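UDP-glucose 4-epimerase (Campylobacter jejuni subsp. jejuni serotype O:2, PDB 7K3P) probably interconverts UDP-glucose and UDP-galactose, and their N-acetylated counterparts, by inverting the configuration at C4 of the sugar with the help of bound NAD. Local coordinates at residues Glu99-Glu102 / Ser103-Pro107; Thr118-Leu121 / Ile122-Cys125; Ala314-Ile317 / Arg318-Ser322; Asp328-Glu331 / Leu332-Ser336. The protein carries 2 engineered substitutions. One frame throughout, in Å; residues are numbered along the deposited sequence.

All four contacts are local, made along one helix or at its ends, and they are spread around the NAD of this epimerase without touching one another. Contacts 1 and 2 lie on the successive helices 100-105 and 107-127, with centres about 23 Å apart, and both reach the second subunit. The side chains of Glu99 in contact 1 and Thr118 in contact 2 each come to about 8 Å from the NAD. Contacts 3 and 4 lie on helices 315-320 and 330-343, with centres about 22 Å and nearest atoms about 9 Å apart. They stand farther from the cofactor, the side chain of Ile333 about 11 Å and that of Ile317 about 13 Å from it. Contacts 2 and 4, about 36 Å apart between centres, lie on opposite sides of the chain's centre.

Contact 1 of 4, residues Glu99-Glu102 / Ser103-Pro107; sequences EVFE and SMQNP
Ser103 N, Met104 N and Asn106 N bond back to the carbonyls of Glu99, Val100 and Glu102, winding residues 100-105 into one short helix, with Glu99 as its N-cap and Asn106 the first residue to leave it. Val100 O is gripped twice: Met104 N reaches it at 3.1 Å, while Ser103 OG, 2.7 Å from Val100 O, lies in the carbonyl plane on a lone pair, with a C=O...OG angle of 125°. The serine hydroxyl can fold back this way because OG sits between its own backbone N and carbonyl carbon (chi1 75°). It also has a weak bond with Tyr162 N, at the start of helix 161-179. Beside this pair, Val100 CG1 meets Met104 SD at 4.2 Å. Across the turn, the Gln105 amide stands against the Phe101 ring with the two planes 89° apart. Phe101 CE1 and Gln105 NE2 are only 3.0 Å apart, tight enough to leave the placing of the amide doubtful. Asn106 also N-caps helix 107-127, its OD1 taking a weak bond from Lys109 N. The two helices are thus joined almost end to end, and Pro107, the first residue beyond the junction, packs on Ala179 of the second subunit. One water spans the same corner, donating to Glu102 OE2 at 2.7 Å and accepting from Asn106 ND2 at 3.1 Å. At the end of the extended Glu102 chain, OE2 also forms a salt bridge with Lys109 and OE1 a hydrogen bond with Tyr110 OH. The Glu99 carboxylate leads away from the turn, to the backbone amides of Asp199 and Tyr200.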
loop_
_atom_site.group_PDB
_atom_site.type_symbol
_atom_site.label_atom_id
_atom_site.label_comp_id
_atom_site.label_asym_id
_atom_site.label_seq_id
_atom_site.Cartn_x
_atom_site.Cartn_y
_atom_site.Cartn_z
ATOM N N GLU A 99 9.038 -14.461 -1.345
ATOM C CA GLU A 99 10.358 -14.466 -1.992
ATOM C C GLU A 99 10.700 -13.124 -2.645
ATOM O O GLU A 99 10.124 -12.760 -3.686
ATOM C CB GLU A 99 10.437 -15.581 -3.049
ATOM C CG GLU A 99 9.853 -16.914 -2.581
ATOM C CD GLU A 99 10.729 -18.108 -2.905
ATOM O OE1 GLU A 99 11.962 -17.941 -3.017
ATOM O OE2 GLU A 99 10.182 -19.223 -3.045
ATOM N N VAL A 100 11.640 -12.408 -2.030
ATOM C CA VAL A 100 12.132 -11.135 -2.551
ATOM C C VAL A 100 12.457 -11.218 -4.046
ATOM O O VAL A 100 11.956 -10.423 -4.842
ATOM C CB VAL A 100 13.361 -10.644 -1.755
ATOM C CG1 VAL A 100 14.174 -9.615 -2.557
ATOM C CG2 VAL A 100 12.932 -10.057 -0.407
ATOM N N PHE A 101 13.270 -12.199 -4.430
ATOM C CA PHE A 101 13.679 -12.320 -5.828
ATOM C C PHE A 101 12.488 -12.441 -6.782
ATOM O O PHE A 101 12.475 -11.824 -7.851
ATOM C CB PHE A 101 14.650 -13.490 -6.027
ATOM C CG PHE A 101 15.305 -13.502 -7.387
ATOM C CD1 PHE A 101 14.626 -13.994 -8.503
ATOM C CD2 PHE A 101 16.593 -13.010 -7.551
ATOM C CE1 PHE A 101 15.228 -13.998 -9.759
ATOM C CE2 PHE A 101 17.202 -13.017 -8.802
ATOM C CZ PHE A 101 16.516 -13.510 -9.908
ATOM N N GLU A 102 11.489 -13.236 -6.401
ATOM C CA GLU A 102 10.313 -13.400 -7.248
ATOM C C GLU A 102 9.531 -12.092 -7.334
ATOM O O GLU A 102 8.953 -11.782 -8.375
ATOM C CB GLU A 102 9.404 -14.526 -6.734
ATOM C CG GLU A 102 8.223 -14.843 -7.660
ATOM C CD GLU A 102 7.162 -15.735 -7.002
ATOM O OE1 GLU A 102 7.118 -15.816 -5.747
ATOM O OE2 GLU A 102 6.370 -16.347 -7.748
ATOM N N SER A 103 9.517 -11.321 -6.247
ATOM C CA SER A 103 8.712 -10.094 -6.202
ATOM C C SER A 103 9.270 -9.023 -7.134
ATOM O O SER A 103 8.518 -8.202 -7.675
ATOM C CB SER A 103 8.604 -9.540 -4.773
ATOM O OG SER A 103 9.810 -8.910 -4.351
ATOM N N MET A 104 10.589 -9.030 -7.313
ATOM C CA MET A 104 11.237 -8.112 -8.246
ATOM C C MET A 104 10.813 -8.419 -9.671
ATOM O O MET A 104 10.606 -7.511 -10.478
ATOM C CB MET A 104 12.762 -8.181 -8.095
ATOM C CG MET A 104 13.251 -7.674 -6.739
ATOM S SD MET A 104 14.985 -8.037 -6.320
ATOM C CE MET A 104 15.857 -7.031 -7.524
ATOM N N GLN A 105 10.644 -9.704 -9.976
ATOM C CA GLN A 105 10.225 -10.106 -11.317
ATOM C C GLN A 105 8.717 -10.028 -11.536
ATOM O O GLN A 105 8.263 -9.783 -12.651
ATOM C CB GLN A 105 10.735 -11.511 -11.645
ATOM C CG GLN A 105 12.197 -11.514 -12.066
ATOM C CD GLN A 105 12.856 -12.866 -11.889
ATOM O OE1 GLN A 105 12.258 -13.800 -11.342
ATOM N NE2 GLN A 105 14.098 -12.980 -12.351
ATOM N N ASN A 106 7.946 -10.229 -10.469
ATOM C CA ASN A 106 6.500 -10.317 -10.589
ATOM C C ASN A 106 5.858 -9.541 -9.448
ATOM O O ASN A 106 5.246 -10.131 -8.557
ATOM C CB ASN A 106 6.076 -11.798 -10.538
ATOM C CG ASN A 106 4.613 -12.012 -10.890
ATOM O OD1 ASN A 106 3.836 -11.060 -11.024
ATOM N ND2 ASN A 106 4.229 -13.278 -11.044
ATOM N N PRO A 107 6.006 -8.211 -9.461
ATOM C CA PRO A 107 5.485 -7.411 -8.349
ATOM C C PRO A 107 3.982 -7.563 -8.155
ATOM O O PRO A 107 3.551 -7.569 -7.006
ATOM C CB PRO A 107 5.832 -5.962 -8.747
ATOM C CG PRO A 107 6.118 -6.026 -10.261
ATOM C CD PRO A 107 6.739 -7.388 -10.442
HETATM O O HOH W 1 6.280 -15.465 -10.284
#

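Contact 2 of 4, residues Thr118-Leu121 / Ile122-Cys125; sequences TTNL and IETC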
loop_
_atom_site.group_PDB
_atom_site.type_symbol
_atom_site.label_atom_id
_atom_site.label_comp_id
_atom_site.label_asym_id
_atom_site.label_seq_id
_atom_site.Cartn_x
_atom_site.Cartn_y
_atom_site.Cartn_z
ATOM N N THR A 118 -4.708 -9.219 2.154
ATOM C CA THR A 118 -4.642 -8.797 3.553
ATOM C C THR A 118 -5.617 -7.669 3.815
ATOM O O THR A 118 -6.244 -7.611 4.872
ATOM C CB THR A 118 -3.197 -8.418 3.970
ATOM O OG1 THR A 118 -2.373 -9.585 3.875
ATOM C CG2 THR A 118 -3.173 -7.912 5.418
ATOM N N THR A 119 -5.775 -6.772 2.844
ATOM C CA THR A 119 -6.700 -5.658 3.020
ATOM C C THR A 119 -8.144 -6.156 3.169
ATOM O O THR A 119 -8.885 -5.715 4.061
ATOM C CB THR A 119 -6.602 -4.642 1.862
ATOM O OG1 THR A 119 -5.257 -4.164 1.785
ATOM C CG2 THR A 119 -7.544 -3.476 2.084
ATOM N N ASN A 120 -8.565 -7.061 2.298
ATOM C CA ASN A 120 -9.911 -7.603 2.455
ATOM C C ASN A 120 -10.064 -8.307 3.809
ATOM O O ASN A 120 -11.099 -8.202 4.465
ATOM C CB ASN A 120 -10.240 -8.586 1.347
ATOM C CG ASN A 120 -11.570 -9.268 1.593
ATOM O OD1 ASN A 120 -12.613 -8.622 1.520
ATOM N ND2 ASN A 120 -11.534 -10.555 1.934
ATOM N N LEU A 121 -9.029 -9.043 4.207
ATOM C CA LEU A 121 -9.030 -9.757 5.482
ATOM C C LEU A 121 -9.258 -8.795 6.640
ATOM O O LEU A 121 -10.058 -9.064 7.537
ATOM C CB LEU A 121 -7.714 -10.513 5.648
ATOM C CG LEU A 121 -7.605 -11.660 6.643
ATOM C CD1 LEU A 121 -8.733 -12.664 6.479
ATOM C CD2 LEU A 121 -6.254 -12.358 6.458
ATOM N N ILE A 122 -8.559 -7.668 6.623
ATOM C CA ILE A 122 -8.727 -6.669 7.677
ATOM C C ILE A 122 -10.132 -6.082 7.679
ATOM O O ILE A 122 -10.764 -5.969 8.747
ATOM C CB ILE A 122 -7.678 -5.546 7.576
ATOM C CG1 ILE A 122 -6.281 -6.111 7.852
ATOM C CG2 ILE A 122 -8.004 -4.402 8.549
ATOM C CD1 ILE A 122 -5.130 -5.206 7.308
ATOM N N GLU A 123 -10.634 -5.702 6.501
ATOM C CA GLU A 123 -12.003 -5.187 6.437
ATOM C C GLU A 123 -12.993 -6.191 7.022
ATOM O O GLU A 123 -13.902 -5.816 7.764
ATOM C CB GLU A 123 -12.422 -4.825 5.012
ATOM C CG GLU A 123 -13.848 -4.262 4.971
ATOM C CD GLU A 123 -14.257 -3.805 3.585
ATOM O OE1 GLU A 123 -14.376 -4.668 2.691
ATOM O OE2 GLU A 123 -14.454 -2.584 3.398
ATOM N N THR A 124 -12.790 -7.467 6.702
ATOM C CA THR A 124 -13.650 -8.548 7.182
ATOM C C THR A 124 -13.540 -8.726 8.711
ATOM O O THR A 124 -14.547 -8.963 9.391
ATOM C CB THR A 124 -13.307 -9.869 6.462
ATOM O OG1 THR A 124 -13.614 -9.736 5.066
ATOM C CG2 THR A 124 -14.102 -11.025 7.035
ATOM N N CYS A 125 -12.322 -8.618 9.251
ATOM C CA CYS A 125 -12.136 -8.665 10.705
ATOM C C CYS A 125 -12.977 -7.582 11.350
ATOM O O CYS A 125 -13.708 -7.833 12.311
ATOM C CB CYS A 125 -10.642 -8.503 11.099
ATOM S SG CYS A 125 -9.690 -9.969 10.749
#
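Thr124 folds its hydroxyl back onto Asn120 in the long helix 107-127, one of the helices that flank the parallel Rossmann sheet and, as in related epimerases, line the dimer interface. Thr124 OG1 donates to Asn120 O at 3.0 Å from well above the carbonyl plane, 39° out of it, so no lone pair is met head-on. The same oxygen takes Thr124 N at 2.9 Å. With OG1 anti to the carbonyl carbon (chi1 -65°), it lies beside the backbone N and both donors converge on one acceptor. Two residues earlier, Thr118 CG2 meets Ile122 CD1 at 3.8 Å, the two side chains slanting past each other, and Ile122 CG1 rests 3.3 Å from Thr118 O. Around this core, Ile122 packs on Val172, Leu173 and Ala176 of helix 161-179, while Leu121, Thr124 and Cys125 press on Phe83 of helix 76-86. Leu121 also touches Ile91 and His93 of strand 90-93. Thr119 and Ile122 lie on Leu108, and Asn120 and Glu123 on Met112, of the second subunit. Thr118, about 8 Å from the NAD by its side chain, is held from outside these residues: its OG1 is hydrogen-bonded to Asn114 O and to His93 NE2.

Contact 3 of 4, residues Ala314-Ile317 / Arg318-Ser322; sequences ASKI and RNLTS
Arg318 doubles back over the first turn of its helix, toward Ala314 and Ser315. Its CB starts 3.7 Å from Ser315 O, and CG, beside the backbone N (chi1 -77°), comes to 3.6 Å from Ala314 O. A bend at chi3 (-46°) then lays the guanidinium over the backbone, with Ser315 CA and Ala314 O on one of its faces, both offset toward the rim. Ser315 CA stands 3.3 Å above that plane. At the far end, Arg318 NH2 meets Ser315 CB at 3.6 Å and Arg318 NH1 meets Ala314 CB at 3.9 Å. The guanidinium makes no hydrogen bond to Ala314 or Ser315; the Arg318 backbone N gives a weak one to Ala314 O. Since the arginine also touches a crystal neighbour, its pose may owe something to the lattice. The turn belongs to the short helix 315-320, which opens at Ala314 and packs on strand 268-271, one of the two outermost strands of the parallel Rossmann sheet within this chain. Ile317 and Thr321 lie on Phe270 of that strand, while extended Lys316 sends NZ to Asn268 OD1 and Val269 O. Where the helix stops, Ile317 O takes two donors from Thr321, OG1 at 2.9 Å and N at 3.1 Å, arriving from opposite faces of the carbonyl plane. Thr321 OG1 in turn accepts from Trp323 N. Ile317 CG1 touches the same OG1 at 3.6 Å. The Leu320 and Lys316 side chains cross at a slant, CD2 of the first lying near CG of the second. Leu320, like Thr321, rests on Tyr261 of helix 248-261.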
loop_
_atom_site.group_PDB
_atom_site.type_symbol
_atom_site.label_atom_id
_atom_site.label_comp_id
_atom_site.label_asym_id
_atom_site.label_seq_id
_atom_site.Cartn_x
_atom_site.Cartn_y
_atom_site.Cartn_z
ATOM N N ALA A 314 15.863 -6.844 19.751
ATOM C CA ALA A 314 14.739 -7.575 20.336
ATOM C C ALA A 314 14.417 -7.188 21.778
ATOM O O ALA A 314 13.695 -7.914 22.463
ATOM C CB ALA A 314 14.979 -9.072 20.239
ATOM N N SER A 315 14.942 -6.057 22.241
ATOM C CA SER A 315 14.705 -5.641 23.621
ATOM C C SER A 315 13.210 -5.359 23.900
ATOM O O SER A 315 12.674 -5.731 24.957
ATOM C CB SER A 315 15.592 -4.444 23.975
ATOM O OG SER A 315 15.273 -3.304 23.204
ATOM N N LYS A 316 12.525 -4.730 22.947
ATOM C CA LYS A 316 11.095 -4.431 23.118
ATOM C C LYS A 316 10.240 -5.683 23.407
ATOM O O LYS A 316 9.501 -5.727 24.399
ATOM C CB LYS A 316 10.563 -3.652 21.912
ATOM C CG LYS A 316 9.161 -3.110 22.100
ATOM C CD LYS A 316 8.802 -2.143 20.972
ATOM C CE LYS A 316 7.324 -1.807 21.004
ATOM N NZ LYS A 316 6.897 -1.132 19.741
ATOM N N ILE A 317 10.353 -6.709 22.568
ATOM C CA ILE A 317 9.561 -7.917 22.774
ATOM C C ILE A 317 9.888 -8.629 24.105
ATOM O O ILE A 317 8.988 -9.162 24.759
ATOM C CB ILE A 317 9.655 -8.898 21.582
ATOM C CG1 ILE A 317 8.505 -9.914 21.638
ATOM C CG2 ILE A 317 11.021 -9.592 21.529
ATOM C CD1 ILE A 317 8.454 -10.929 20.472
ATOM N N ARG A 318 11.164 -8.641 24.502
ATOM C CA ARG A 318 11.554 -9.227 25.790
ATOM C C ARG A 318 10.907 -8.435 26.925
ATOM O O ARG A 318 10.362 -9.005 27.878
ATOM C CB ARG A 318 13.086 -9.225 25.954
ATOM C CG ARG A 318 13.815 -10.330 25.161
ATOM C CD ARG A 318 15.279 -10.507 25.648
ATOM N NE ARG A 318 15.930 -9.205 25.790
ATOM C CZ ARG A 318 16.648 -8.611 24.845
ATOM N NH1 ARG A 318 16.829 -9.206 23.664
ATOM N NH2 ARG A 318 17.182 -7.422 25.079
ATOM N N ASN A 319 10.971 -7.111 26.803
ATOM C CA ASN A 319 10.424 -6.213 27.805
ATOM C C ASN A 319 8.894 -6.297 28.000
ATOM O O ASN A 319 8.408 -6.291 29.138
ATOM C CB ASN A 319 10.853 -4.782 27.480
ATOM C CG ASN A 319 10.381 -3.777 28.510
ATOM O OD1 ASN A 319 9.956 -2.669 28.166
ATOM N ND2 ASN A 319 10.452 -4.156 29.790
ATOM N N LEU A 320 8.142 -6.395 26.902
ATOM C CA LEU A 320 6.682 -6.252 26.953
ATOM C C LEU A 320 5.875 -7.561 26.913
ATOM O O LEU A 320 4.661 -7.562 27.149
ATOM C CB LEU A 320 6.212 -5.304 25.847
ATOM C CG LEU A 320 6.149 -3.812 26.177
ATOM C CD1 LEU A 320 7.271 -3.424 27.101
ATOM C CD2 LEU A 320 6.180 -2.957 24.899
ATOM N N THR A 321 6.535 -8.676 26.631
ATOM C CA THR A 321 5.830 -9.943 26.513
ATOM C C THR A 321 6.522 -11.074 27.270
ATOM O O THR A 321 7.606 -10.905 27.826
ATOM C CB THR A 321 5.683 -10.366 25.032
ATOM O OG1 THR A 321 6.843 -11.110 24.623
ATOM C CG2 THR A 321 5.514 -9.136 24.148
ATOM N N SER A 322 5.889 -12.237 27.255
ATOM C CA SER A 322 6.403 -13.397 27.956
ATOM C C SER A 322 7.218 -14.275 27.015
ATOM O O SER A 322 7.546 -15.408 27.365
ATOM C CB SER A 322 5.230 -14.224 28.478
ATOM O OG SER A 322 4.487 -14.748 27.380
#

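Contact 4 of 4, residues Asp328-Glu331 / Leu332-Ser336; sequences DDLE and LICKS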
loop_
_atom_site.group_PDB
_atom_site.type_symbol
_atom_site.label_atom_id
_atom_site.label_comp_id
_atom_site.label_asym_id
_atom_site.label_seq_id
_atom_site.Cartn_x
_atom_site.Cartn_y
_atom_site.Cartn_z
ATOM N N ASP A 328 17.800 -20.898 20.758
ATOM C CA ASP A 328 18.951 -20.059 20.438
ATOM C C ASP A 328 20.195 -20.925 20.587
ATOM O O ASP A 328 20.913 -20.847 21.586
ATOM C CB ASP A 328 19.041 -18.829 21.363
ATOM C CG ASP A 328 20.133 -17.831 20.917
ATOM O OD1 ASP A 328 20.868 -18.145 19.951
ATOM O OD2 ASP A 328 20.265 -16.749 21.537
ATOM N N ASP A 329 20.434 -21.765 19.588
ATOM C CA ASP A 329 21.513 -22.737 19.627
ATOM C C ASP A 329 21.866 -23.023 18.176
ATOM O O ASP A 329 21.072 -23.637 17.465
ATOM C CB ASP A 329 21.021 -24.006 20.345
ATOM C CG ASP A 329 22.038 -25.133 20.335
ATOM O OD1 ASP A 329 22.593 -25.458 19.265
ATOM O OD2 ASP A 329 22.273 -25.715 21.413
ATOM N N LEU A 330 23.042 -22.571 17.735
ATOM C CA LEU A 330 23.376 -22.598 16.309
ATOM C C LEU A 330 23.365 -24.004 15.736
ATOM O O LEU A 330 22.986 -24.206 14.578
ATOM C CB LEU A 330 24.740 -21.947 16.028
ATOM C CG LEU A 330 24.840 -20.934 14.869
ATOM C CD1 LEU A 330 26.196 -20.968 14.195
ATOM C CD2 LEU A 330 23.705 -21.052 13.835
ATOM N N GLU A 331 23.785 -24.983 16.528
ATOM C CA GLU A 331 23.798 -26.360 16.028
ATOM C C GLU A 331 22.379 -26.876 15.772
ATOM O O GLU A 331 22.114 -27.515 14.749
ATOM C CB GLU A 331 24.600 -27.294 16.952
ATOM C CG GLU A 331 26.128 -27.108 16.816
ATOM C CD GLU A 331 26.946 -28.027 17.731
ATOM O OE1 GLU A 331 26.418 -29.066 18.180
ATOM O OE2 GLU A 331 28.124 -27.699 17.995
ATOM N N LEU A 332 21.469 -26.566 16.691
ATOM C CA LEU A 332 20.057 -26.926 16.540
ATOM C C LEU A 332 19.442 -26.233 15.332
ATOM O O LEU A 332 18.683 -26.831 14.562
ATOM C CB LEU A 332 19.270 -26.521 17.788
ATOM C CG LEU A 332 19.667 -27.222 19.080
ATOM C CD1 LEU A 332 18.716 -26.837 20.219
ATOM C CD2 LEU A 332 19.681 -28.726 18.858
ATOM N N ILE A 333 19.760 -24.951 15.186
ATOM C CA ILE A 333 19.234 -24.167 14.076
ATOM C C ILE A 333 19.743 -24.721 12.750
ATOM O O ILE A 333 18.958 -24.946 11.822
ATOM C CB ILE A 333 19.564 -22.679 14.244
ATOM C CG1 ILE A 333 18.830 -22.132 15.468
ATOM C CG2 ILE A 333 19.175 -21.895 12.996
ATOM C CD1 ILE A 333 19.392 -20.829 15.989
ATOM N N CYS A 334 21.045 -24.981 12.662
ATOM C CA CYS A 334 21.594 -25.557 11.431
ATOM C C CYS A 334 21.060 -26.960 11.156
ATOM O O CYS A 334 20.754 -27.297 10.008
ATOM C CB CYS A 334 23.124 -25.533 11.445
ATOM S SG CYS A 334 23.792 -23.850 11.302
ATOM N N LYS A 335 20.935 -27.773 12.207
ATOM C CA LYS A 335 20.339 -29.103 12.077
ATOM C C LYS A 335 18.919 -29.013 11.517
ATOM O O LYS A 335 18.558 -29.737 10.584
ATOM C CB LYS A 335 20.319 -29.823 13.429
ATOM C CG LYS A 335 19.637 -31.199 13.403
ATOM C CD LYS A 335 20.248 -32.096 12.320
ATOM C CE LYS A 335 19.808 -33.558 12.474
ATOM N NZ LYS A 335 20.193 -34.372 11.280
ATOM N N SER A 336 18.119 -28.119 12.089
ATOM C CA SER A 336 16.770 -27.873 11.594
ATOM C C SER A 336 16.777 -27.465 10.117
ATOM O O SER A 336 16.043 -28.035 9.302
ATOM C CB SER A 336 16.080 -26.811 12.452
ATOM O OG SER A 336 14.856 -26.394 11.879
#
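Asp329 caps Leu332 at the start of helix 330-343, the last helix of the chain, which runs up to Cys344 and its disulfide with Cys197. This N-cap bond joins Leu332 N to Asp329 OD1 at 3.0 Å and is nearly straight at the hydrogen, 167°, yet the donor lies above the carboxylate plane, 42° out of it. The aspartate carries CG anti to its N (chi1 175°), which brings OD1 up to Leu332 N. Proximity to the helix N-terminus would probably favour the charged form. Backbone bonds follow in regular order, Ile333 N to Asp329 O, Cys334 N to Leu330 O and Lys335 N to Glu331 O. Charged ends find partners beyond the turn: Glu331 makes a salt bridge with Lys289 of helix 280-291, and Lys335 one with Asp339, a turn farther along its own helix. Asp328, just before the cap, bonds through OD2 to His276. In van der Waals contact, Leu332 leans obliquely on the capping side chain, its CG 3.4 Å from Asp329 CG and its CD1 3.7 Å from Asp329 CB. The apolar pairing lies deeper in the fold, where Leu330 CD2 touches Cys334 SG at 3.8 Å, and both side chains pack on Ala286 of helix 280-291. Leu330 also rests on Phe278 of strand 278-279. Ile333 fills the buried side, touching Ala194, Tyr274 and Phe278, while its CG1 lies 3.4 Å and its CD1 3.6 Å from Asp329 O.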